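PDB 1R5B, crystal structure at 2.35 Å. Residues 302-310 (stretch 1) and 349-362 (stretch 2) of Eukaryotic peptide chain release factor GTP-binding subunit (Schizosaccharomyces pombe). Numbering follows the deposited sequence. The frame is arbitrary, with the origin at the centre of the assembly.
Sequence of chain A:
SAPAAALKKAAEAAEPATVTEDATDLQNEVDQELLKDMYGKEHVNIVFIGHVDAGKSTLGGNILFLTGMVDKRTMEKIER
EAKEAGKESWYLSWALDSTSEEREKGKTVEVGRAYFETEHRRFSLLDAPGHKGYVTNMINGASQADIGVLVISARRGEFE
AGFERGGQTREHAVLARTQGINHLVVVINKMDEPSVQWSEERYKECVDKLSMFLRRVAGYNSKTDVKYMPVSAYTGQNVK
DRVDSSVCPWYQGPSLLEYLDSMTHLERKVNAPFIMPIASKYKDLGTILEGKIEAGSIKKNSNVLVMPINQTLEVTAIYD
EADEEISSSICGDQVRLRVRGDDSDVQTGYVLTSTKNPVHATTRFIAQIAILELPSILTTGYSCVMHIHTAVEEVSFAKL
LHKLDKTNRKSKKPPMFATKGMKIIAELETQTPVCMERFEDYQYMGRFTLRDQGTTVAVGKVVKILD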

ATOM      1  N   SER A 302      -9.245  16.373  15.106  1.00 38.19           N
ATOM      2  CA  SER A 302      -7.964  15.850  15.547  1.00 38.61           C
ATOM      3  C   SER A 302      -6.883  16.897  15.334  1.00 38.06           C
ATOM      4  O   SER A 302      -6.897  17.615  14.337  1.00 38.46           O
ATOM      5  CB  SER A 302      -7.600  14.603  14.753  1.00 38.81           C
ATOM      6  OG  SER A 302      -8.654  13.663  14.810  1.00 41.48           O
ATOM      7  N   ASN A 303      -5.948  16.978  16.270  1.00 37.20           N
ATOM      8  CA  ASN A 303      -4.782  17.821  16.095  1.00 36.31           C
ATOM      9  C   ASN A 303      -3.805  17.122  15.175  1.00 35.37           C
ATOM     10  O   ASN A 303      -3.745  15.906  15.150  1.00 35.57           O
ATOM     11  CB  ASN A 303      -4.118  18.119  17.443  1.00 36.45           C
ATOM     12  CG  ASN A 303      -4.891  19.129  18.264  1.00 36.11           C
ATOM     13  OD1 ASN A 303      -5.832  19.755  17.786  1.00 35.32           O
ATOM     14  ND2 ASN A 303      -4.484  19.294  19.511  1.00 36.23           N
ATOM     15  N   VAL A 304      -3.063  17.906  14.401  1.00 34.19           N
ATOM     16  CA  VAL A 304      -2.004  17.400  13.555  1.00 33.29           C
ATOM     17  C   VAL A 304      -0.823  18.341  13.640  1.00 32.72           C
ATOM     18  O   VAL A 304      -0.960  19.479  14.027  1.00 32.47           O
ATOM     19  CB  VAL A 304      -2.448  17.248  12.080  1.00 33.14           C
ATOM     20  CG1 VAL A 304      -3.721  16.415  11.979  1.00 32.69           C
ATOM     21  CG2 VAL A 304      -2.643  18.601  11.421  1.00 33.72           C
ATOM     22  N   LEU A 305       0.346  17.846  13.264  1.00 32.69           N
ATOM     23  CA  LEU A 305       1.580  18.626  13.292  1.00 32.45           C
ATOM     24  C   LEU A 305       1.982  18.923  11.871  1.00 31.87           C
ATOM     25  O   LEU A 305       1.890  18.062  11.015  1.00 31.31           O
ATOM     26  CB  LEU A 305       2.681  17.831  13.994  1.00 32.27           C
ATOM     27  CG  LEU A 305       3.988  18.571  14.236  1.00 33.39           C
ATOM     28  CD1 LEU A 305       3.793  19.717  15.226  1.00 33.78           C
ATOM     29  CD2 LEU A 305       5.045  17.614  14.735  1.00 33.34           C
ATOM     30  N   VAL A 306       2.385  20.155  11.603  1.00 31.78           N
ATOM     31  CA  VAL A 306       2.985  20.465  10.324  1.00 32.04           C
ATOM     32  C   VAL A 306       4.488  20.387  10.505  1.00 31.99           C
ATOM     33  O   VAL A 306       5.068  21.203  11.220  1.00 32.19           O
ATOM     34  CB  VAL A 306       2.625  21.873   9.811  1.00 32.28           C
ATOM     35  CG1 VAL A 306       3.138  22.043   8.380  1.00 32.79           C
ATOM     36  CG2 VAL A 306       1.127  22.132   9.879  1.00 32.15           C
ATOM     37  N   MET A 307       5.116  19.395   9.882  1.00 32.22           N
ATOM     38  CA  MET A 307       6.582  19.380   9.744  1.00 32.25           C
ATOM     39  C   MET A 307       6.972  20.029   8.411  1.00 32.22           C
ATOM     40  O   MET A 307       6.189  19.987   7.465  1.00 32.42           O
ATOM     41  CB  MET A 307       7.109  17.942   9.845  1.00 31.81           C
ATOM     42  CG  MET A 307       7.062  17.373  11.265  1.00 31.77           C
ATOM     43  SD  MET A 307       7.692  18.479  12.512  1.00 27.72           S
ATOM     44  CE  MET A 307       9.331  18.160  12.375  1.00 31.74           C
ATOM     45  N   PRO A 308       8.163  20.616   8.298  1.00 32.50           N
ATOM     46  CA  PRO A 308       9.221  20.607   9.323  1.00 32.68           C
ATOM     47  C   PRO A 308       9.179  21.750  10.357  1.00 32.65           C
ATOM     48  O   PRO A 308      10.085  21.834  11.182  1.00 32.50           O
ATOM     49  CB  PRO A 308      10.480  20.777   8.467  1.00 32.80           C
ATOM     50  CG  PRO A 308      10.032  21.728   7.379  1.00 32.66           C
ATOM     51  CD  PRO A 308       8.595  21.340   7.087  1.00 32.52           C
ATOM     52  N   ILE A 309       8.156  22.596  10.313  1.00 32.76           N
ATOM     53  CA  ILE A 309       8.100  23.801  11.142  1.00 32.83           C
ATOM     54  C   ILE A 309       7.630  23.570  12.592  1.00 33.22           C
ATOM     55  O   ILE A 309       7.708  24.481  13.420  1.00 33.37           O
ATOM     56  CB  ILE A 309       7.230  24.893  10.452  1.00 32.66           C
ATOM     57  CG1 ILE A 309       5.805  24.396  10.174  1.00 32.28           C
ATOM     58  CG2 ILE A 309       7.892  25.346   9.156  1.00 32.69           C
ATOM     59  CD1 ILE A 309       4.837  25.506   9.835  1.00 31.86           C
ATOM     60  N   ASN A 310       7.138  22.372  12.887  1.00 33.41           N
ATOM     61  CA  ASN A 310       6.723  22.006  14.237  1.00 33.82           C
ATOM     62  C   ASN A 310       5.537  22.838  14.762  1.00 34.35           C
ATOM     63  O   ASN A 310       5.494  23.229  15.936  1.00 34.06           O
ATOM     64  CB  ASN A 310       7.931  22.096  15.182  1.00 33.87           C
ATOM     65  CG  ASN A 310       7.818  21.163  16.375  1.00 33.88           C
ATOM     66  OD1 ASN A 310       7.216  20.093  16.287  1.00 33.55           O
ATOM     67  ND2 ASN A 310       8.407  21.572  17.509  1.00 34.19           N
ATOM     68  N   GLY A 349       4.319  20.887   0.250  1.00 36.06           N
ATOM     69  CA  GLY A 349       5.566  20.167   0.410  1.00 35.80           C
ATOM     70  C   GLY A 349       5.791  19.856   1.866  1.00 35.68           C
ATOM     71  O   GLY A 349       6.510  18.912   2.199  1.00 35.77           O
ATOM     72  N   TYR A 350       5.188  20.668   2.734  1.00 35.35           N
ATOM     73  CA  TYR A 350       5.157  20.395   4.160  1.00 35.09           C
ATOM     74  C   TYR A 350       4.176  19.271   4.381  1.00 35.13           C
ATOM     75  O   TYR A 350       3.371  18.958   3.511  1.00 35.35           O
ATOM     76  CB  TYR A 350       4.735  21.644   4.938  1.00 35.09           C
ATOM     77  CG  TYR A 350       5.786  22.746   5.010  1.00 33.86           C
ATOM     78  CD1 TYR A 350       5.546  23.888   5.771  1.00 33.37           C
ATOM     79  CD2 TYR A 350       7.016  22.650   4.342  1.00 32.30           C
ATOM     80  CE1 TYR A 350       6.490  24.908   5.869  1.00 32.89           C
ATOM     81  CE2 TYR A 350       7.970  23.671   4.441  1.00 32.31           C
ATOM     82  CZ  TYR A 350       7.695  24.800   5.200  1.00 31.71           C
ATOM     83  OH  TYR A 350       8.608  25.824   5.320  1.00 30.38           O
ATOM     84  N   VAL A 351       4.235  18.647   5.543  1.00 35.24           N
ATOM     85  CA  VAL A 351       3.525  17.396   5.728  1.00 35.08           C
ATOM     86  C   VAL A 351       2.737  17.414   7.018  1.00 35.07           C
ATOM     87  O   VAL A 351       3.293  17.703   8.079  1.00 35.28           O
ATOM     88  CB  VAL A 351       4.506  16.212   5.726  1.00 34.98           C
ATOM     89  CG1 VAL A 351       3.776  14.905   6.012  1.00 35.20           C
ATOM     90  CG2 VAL A 351       5.233  16.125   4.398  1.00 35.10           C
ATOM     91  N   LEU A 352       1.442  17.121   6.919  1.00 34.55           N
ATOM     92  CA  LEU A 352       0.627  16.945   8.103  1.00 34.91           C
ATOM     93  C   LEU A 352       0.992  15.608   8.681  1.00 34.85           C
ATOM     94  O   LEU A 352       1.185  14.641   7.950  1.00 34.93           O
ATOM     95  CB  LEU A 352      -0.862  17.001   7.776  1.00 34.76           C
ATOM     96  CG  LEU A 352      -1.309  18.269   7.048  1.00 35.82           C
ATOM     97  CD1 LEU A 352      -2.816  18.282   6.916  1.00 36.52           C
ATOM     98  CD2 LEU A 352      -0.821  19.537   7.753  1.00 35.95           C
ATOM     99  N   THR A 353       1.104  15.549   9.991  1.00 34.98           N
ATOM    100  CA  THR A 353       1.491  14.320  10.632  1.00 35.36           C
ATOM    101  C   THR A 353       1.068  14.238  12.090  1.00 35.74           C
ATOM    102  O   THR A 353       0.510  15.182  12.668  1.00 35.67           O
ATOM    103  CB  THR A 353       3.001  14.118  10.473  1.00 35.51           C
ATOM    104  OG1 THR A 353       3.352  12.798  10.907  1.00 37.10           O
ATOM    105  CG2 THR A 353       3.784  15.036  11.378  1.00 35.97           C
ATOM    106  N   SER A 354       1.293  13.065  12.660  1.00 36.24           N
ATOM    107  CA  SER A 354       1.026  12.796  14.063  1.00 36.28           C
ATOM    108  C   SER A 354       1.827  13.705  14.968  1.00 36.26           C
ATOM    109  O   SER A 354       3.007  13.928  14.734  1.00 35.97           O
ATOM    110  CB  SER A 354       1.421  11.355  14.363  1.00 36.51           C
ATOM    111  OG  SER A 354       1.185  11.021  15.715  1.00 38.40           O
ATOM    112  N   THR A 355       1.196  14.192  16.028  1.00 36.62           N
ATOM    113  CA  THR A 355       1.913  14.955  17.044  1.00 37.02           C
ATOM    114  C   THR A 355       2.774  14.065  17.928  1.00 37.41           C
ATOM    115  O   THR A 355       3.770  14.535  18.457  1.00 37.84           O
ATOM    116  CB  THR A 355       0.962  15.759  17.934  1.00 36.73           C
ATOM    117  OG1 THR A 355       0.053  14.867  18.587  1.00 37.71           O
ATOM    118  CG2 THR A 355       0.089  16.688  17.108  1.00 36.00           C
ATOM    119  N   LYS A 356       2.401  12.798  18.094  1.00 37.57           N
ATOM    120  CA  LYS A 356       3.182  11.872  18.926  1.00 37.86           C
ATOM    121  C   LYS A 356       4.419  11.326  18.210  1.00 37.57           C
ATOM    122  O   LYS A 356       5.516  11.390  18.752  1.00 37.70           O
ATOM    123  CB  LYS A 356       2.323  10.697  19.396  1.00 38.16           C
ATOM    124  CG  LYS A 356       1.101  11.094  20.216  1.00 40.08           C
ATOM    125  CD  LYS A 356       1.298  10.787  21.695  1.00 41.77           C
ATOM    126  CE  LYS A 356       0.355  11.587  22.581  1.00 42.63           C
ATOM    127  NZ  LYS A 356       0.802  11.553  24.025  1.00 43.69           N
ATOM    128  N   ASN A 357       4.237  10.770  17.014  1.00 36.93           N
ATOM    129  CA  ASN A 357       5.343  10.177  16.253  1.00 36.64           C
ATOM    130  C   ASN A 357       5.431  10.809  14.865  1.00 35.10           C
ATOM    131  O   ASN A 357       5.057  10.207  13.873  1.00 34.30           O
ATOM    132  CB  ASN A 357       5.147   8.659  16.130  1.00 37.34           C
ATOM    133  CG  ASN A 357       5.138   7.966  17.479  1.00 40.43           C
ATOM    134  OD1 ASN A 357       6.140   7.980  18.210  1.00 45.10           O
ATOM    135  ND2 ASN A 357       4.000   7.372  17.834  1.00 43.82           N
ATOM    136  N   PRO A 358       5.932  12.030  14.792  1.00 33.90           N
ATOM    137  CA  PRO A 358       5.873  12.799  13.550  1.00 33.22           C
ATOM    138  C   PRO A 358       6.745  12.219  12.442  1.00 32.59           C
ATOM    139  O   PRO A 358       7.776  11.623  12.730  1.00 32.43           O
ATOM    140  CB  PRO A 358       6.414  14.163  13.977  1.00 33.08           C
ATOM    141  CG  PRO A 358       7.354  13.828  15.091  1.00 33.14           C
ATOM    142  CD  PRO A 358       6.625  12.773  15.863  1.00 33.97           C
ATOM    143  N   VAL A 359       6.329  12.403  11.193  1.00 31.62           N
ATOM    144  CA  VAL A 359       7.171  12.133  10.048  1.00 31.13           C
ATOM    145  C   VAL A 359       8.527  12.785  10.247  1.00 31.00           C
ATOM    146  O   VAL A 359       8.606  13.898  10.769  1.00 31.21           O
ATOM    147  CB  VAL A 359       6.555  12.692   8.747  1.00 31.00           C
ATOM    148  CG1 VAL A 359       6.600  14.204   8.693  1.00 30.89           C
ATOM    149  CG2 VAL A 359       7.250  12.135   7.553  1.00 32.34           C
ATOM    150  N   HIS A 360       9.584  12.111   9.812  1.00 30.20           N
ATOM    151  CA  HIS A 360      10.930  12.658   9.921  1.00 29.86           C
ATOM    152  C   HIS A 360      11.154  13.820   8.970  1.00 29.54           C
ATOM    153  O   HIS A 360      10.488  13.936   7.962  1.00 29.84           O
ATOM    154  CB  HIS A 360      11.971  11.579   9.653  1.00 29.41           C
ATOM    155  CG  HIS A 360      12.033  10.542  10.718  1.00 29.24           C
ATOM    156  ND1 HIS A 360      13.069  10.471  11.626  1.00 27.25           N
ATOM    157  CD2 HIS A 360      11.174   9.543  11.039  1.00 28.81           C
ATOM    158  CE1 HIS A 360      12.853   9.463  12.452  1.00 28.81           C
ATOM    159  NE2 HIS A 360      11.711   8.884  12.117  1.00 29.34           N
ATOM    160  N   ALA A 361      12.089  14.679   9.337  1.00 29.41           N
ATOM    161  CA  ALA A 361      12.539  15.760   8.493  1.00 29.47           C
ATOM    162  C   ALA A 361      14.013  15.940   8.771  1.00 29.45           C
ATOM    163  O   ALA A 361      14.457  15.805   9.911  1.00 29.29           O
ATOM    164  CB  ALA A 361      11.803  17.014   8.805  1.00 29.66           C
ATOM    165  N   THR A 362      14.774  16.228   7.727  1.00 29.55           N
ATOM    166  CA  THR A 362      16.221  16.289   7.854  1.00 29.80           C
ATOM    167  C   THR A 362      16.828  17.102   6.733  1.00 29.79           C
ATOM    168  O   THR A 362      16.148  17.449   5.779  1.00 29.18           O
ATOM    169  CB  THR A 362      16.795  14.851   7.864  1.00 29.87           C
ATOM    170  OG1 THR A 362      18.153  14.850   8.303  1.00 29.36           O
ATOM    171  CG2 THR A 362      16.861  14.273   6.461  1.00 30.72           C
TER
HETATM  172  O   HOH W   1      -1.992  13.464  15.908  1.00 59.43           O

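The strand ending at M307 and strand 351-353 run antiparallel, their N-to-C directions 142° apart, and four backbone hydrogen bonds fix the register. L305 N donates to T353 O (2.7 Å, N-H...O angle 170°) and T353 N to L305 O (2.8 Å, a more bent 136°); M307 N reaches V351 O, and V351 N reaches M307 O, each at 3.1 Å. V306 and L352 form the non-hydrogen-bonded pair between them, with CA atoms 4.8 Å apart.

This register sorts the side chains by face. V306 (chi1 t) and L352 (m, t) share one face, where V306 CG2 lies 3.9 Å from L352 CD2; V304 CG2 approaches the same CD2 at 4.2 Å. On the other face lie L305, M307, V351 and T353. L305, with chi1 t and chi2 p, brings CD2 to 3.8 Å from P358 CB. M307 is m at all three chi angles, a folded chain rather than an extended one: its CG sits 4.0 Å from T353 CG2, while its CE comes 4.5 Å from A361 CB. T353, chi1 -170°, turns its methyl to this apolar cluster and its hydroxyl to its own stretch, where OG1 accepts from V359 N (3.0 Å, 161°). That bond ties the loop back to the strand, and V359 CG1 packs 3.9 Å from M307 CB.

Beyond the ladder, a cis peptide bond precedes P308. P308 CD stands 3.6 Å from the centroid of the Y350 ring and 20° off its normal, a CH-pi contact over the face. Y350, chi1 -73° and chi2 -175°, also meets I309 CG2 at CE1 (3.6 Å), obliquely.

At the other end, water 1 bridges the stretches, donating to N303 O (3.1 Å from its O) and accepting from T355 N (3.3 Å).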